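PDB 3KAE: possible protein of nuclear scaffold from Encephalitozoon cuniculi, which probably acts as the Cdc27 scaffold subunit of the anaphase-promoting complex, and dimerises through its N-terminal tetratricopeptide-repeat domain. Local coordinates for residues N152-N157 / E178-D183. Sequence-based numbering, arbitrary orientation.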
loop_
_atom_site.group_PDB
_atom_site.type_symbol
_atom_site.label_atom_id
_atom_site.label_comp_id
_atom_site.label_asym_id
_atom_site.label_seq_id
_atom_site.Cartn_x
_atom_site.Cartn_y
_atom_site.Cartn_z
ATOM N N ASN C 152 19.724 -4.411 11.600
ATOM C CA ASN C 152 20.725 -5.339 11.094
ATOM C C ASN C 152 22.118 -5.024 11.615
ATOM O O ASN C 152 22.925 -5.931 11.831
ATOM C CB ASN C 152 20.750 -5.358 9.557
ATOM C CG ASN C 152 19.674 -6.233 8.980
ATOM O OD1 ASN C 152 19.834 -7.446 8.890
ATOM N ND2 ASN C 152 18.551 -5.625 8.611
ATOM N N LEU C 153 22.400 -3.735 11.771
ATOM C CA LEU C 153 23.674 -3.306 12.308
ATOM C C LEU C 153 23.748 -3.593 13.809
ATOM O O LEU C 153 24.784 -4.049 14.316
ATOM C CB LEU C 153 23.925 -1.832 11.994
ATOM C CG LEU C 153 24.248 -1.592 10.516
ATOM C CD1 LEU C 153 24.511 -0.111 10.247
ATOM C CD2 LEU C 153 25.437 -2.442 10.080
ATOM N N LEU C 154 22.648 -3.359 14.518
ATOM C CA LEU C 154 22.598 -3.736 15.919
ATOM C C LEU C 154 22.791 -5.243 16.068
ATOM O O LEU C 154 23.609 -5.719 16.862
ATOM C CB LEU C 154 21.296 -3.294 16.564
ATOM C CG LEU C 154 21.120 -1.786 16.750
ATOM C CD1 LEU C 154 19.785 -1.492 17.415
ATOM C CD2 LEU C 154 22.260 -1.175 17.547
ATOM N N LEU C 155 22.031 -5.995 15.294
ATOM C CA LEU C 155 22.123 -7.446 15.298
ATOM C C LEU C 155 23.559 -7.934 15.104
ATOM O O LEU C 155 23.984 -8.898 15.743
ATOM C CB LEU C 155 21.220 -8.019 14.203
ATOM C CG LEU C 155 21.289 -9.525 13.979
ATOM C CD1 LEU C 155 20.757 -10.236 15.193
ATOM C CD2 LEU C 155 20.506 -9.929 12.731
ATOM N N GLU C 156 24.305 -7.263 14.228
ATOM C CA GLU C 156 25.676 -7.666 13.917
ATOM C C GLU C 156 26.699 -6.978 14.819
ATOM O O GLU C 156 27.897 -7.189 14.671
ATOM C CB GLU C 156 26.006 -7.358 12.451
ATOM C CG GLU C 156 25.161 -8.120 11.428
ATOM C CD GLU C 156 25.439 -9.608 11.438
ATOM O OE1 GLU C 156 26.457 -10.024 12.039
ATOM O OE2 GLU C 156 24.636 -10.360 10.845
ATOM N N ASN C 157 26.213 -6.153 15.742
ATOM C CA ASN C 157 27.062 -5.318 16.577
ATOM C C ASN C 157 27.973 -4.433 15.732
ATOM O O ASN C 157 28.962 -3.896 16.226
ATOM C CB ASN C 157 27.883 -6.186 17.537
ATOM C CG ASN C 157 28.534 -5.378 18.652
ATOM O OD1 ASN C 157 27.934 -4.435 19.188
ATOM N ND2 ASN C 157 29.767 -5.751 19.015
ATOM N N GLU C 178 17.400 7.974 17.732
ATOM C CA GLU C 178 18.856 7.938 17.860
ATOM C C GLU C 178 19.233 7.571 19.290
ATOM O O GLU C 178 20.251 6.931 19.535
ATOM C CB GLU C 178 19.482 9.268 17.426
ATOM C CG GLU C 178 18.989 9.791 16.065
ATOM C CD GLU C 178 19.378 8.901 14.885
ATOM O OE1 GLU C 178 20.213 7.988 15.074
ATOM O OE2 GLU C 178 18.846 9.116 13.764
ATOM N N GLU C 179 18.380 7.960 20.229
ATOM C CA GLU C 179 18.509 7.531 21.618
ATOM C C GLU C 179 18.233 6.033 21.748
ATOM O O GLU C 179 18.836 5.346 22.564
ATOM C CB GLU C 179 17.545 8.323 22.497
ATOM C CG GLU C 179 17.372 7.759 23.889
ATOM C CD GLU C 179 16.509 8.642 24.759
ATOM O OE1 GLU C 179 16.081 9.710 24.264
ATOM O OE2 GLU C 179 16.262 8.265 25.927
ATOM N N TYR C 180 17.316 5.525 20.930
ATOM C CA TYR C 180 16.993 4.104 20.957
ATOM C C TYR C 180 18.192 3.286 20.509
ATOM O O TYR C 180 18.475 2.206 21.042
ATOM C CB TYR C 180 15.790 3.801 20.074
ATOM C CG TYR C 180 15.704 2.364 19.613
ATOM C CD1 TYR C 180 16.292 1.966 18.425
ATOM C CD2 TYR C 180 15.029 1.406 20.361
ATOM C CE1 TYR C 180 16.211 0.649 17.986
ATOM C CE2 TYR C 180 14.952 0.083 19.937
ATOM C CZ TYR C 180 15.546 -0.280 18.748
ATOM O OH TYR C 180 15.467 -1.576 18.319
ATOM N N VAL C 181 18.894 3.815 19.518
ATOM C CA VAL C 181 20.088 3.175 19.016
ATOM C C VAL C 181 21.217 3.224 20.057
ATOM O O VAL C 181 21.901 2.235 20.271
ATOM C CB VAL C 181 20.571 3.842 17.724
ATOM C CG1 VAL C 181 21.753 3.088 17.151
ATOM C CG2 VAL C 181 19.437 3.920 16.698
ATOM N N SER C 182 21.402 4.381 20.686
ATOM C CA SER C 182 22.399 4.549 21.732
ATOM C C SER C 182 22.185 3.532 22.846
ATOM O O SER C 182 23.127 2.856 23.282
ATOM C CB SER C 182 22.323 5.960 22.310
ATOM O OG SER C 182 22.397 6.941 21.294
ATOM N N ASP C 183 20.939 3.439 23.308
ATOM C CA ASP C 183 20.594 2.537 24.388
ATOM C C ASP C 183 20.906 1.102 24.017
ATOM O O ASP C 183 21.443 0.338 24.837
ATOM C CB ASP C 183 19.126 2.685 24.765
ATOM C CG ASP C 183 18.826 4.023 25.408
ATOM O OD1 ASP C 183 19.758 4.839 25.569
ATOM O OD2 ASP C 183 17.651 4.262 25.754
#
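Leu154, near the C-terminal end of helix 147-155, sets its two methyl groups against Tyr180 and Val181 of helix 176-190, one to each. Its branches divide the work: CD1 approaches CE1 of the Tyr180 ring obliquely at 4.2 Å, while CD2 meets CG1 of Val181 at 4.3 Å. The leucine holds its commonest shape: CB already points at the other helix, and with CD1 anti to CA (chi2 -179°) the two methyls spread so that one meets the ring and the other the valine. The alpha carbons of Leu154 and Val181, the nearest pair, stay 8.0 Å apart, so side chains alone bridge the two backbones. On Tyr180, CG lies roughly opposite the backbone N (chi1 158°), and this swings the ring off its own helix toward helix 147-155, where OH hydrogen-bonds to OE2 of Glu151, one turn before Leu154. The ring is thus tethered at its far end beside the leucine; Ile206, Tyr209 and Asn213 of helix 206-220 also touch it, and Phe23 of the second subunit packs edge-to-face with it. Val181 also leans on Phe145, and Leu154 reaches on to Ser184 and Ile185 a turn later. Beyond Leu154, helix 147-155 ends in a Schellman motif, Asn157 taking positive phi as its N bonds to Leu154 O at 2.9 Å. In helix 176-190, Ser182 turns back from the contact: its OG bonds to Glu178 O at 2.8 Å, from the face opposite that used by Ser182 N. Consecutive helices of this tetratricopeptide-repeat domain are therefore joined here by one leucine fork against a ring and a valine, an apolar contact of modest area with little directional demand, whereas the tyrosine hydroxyl supplies a specific polar link between the same helices.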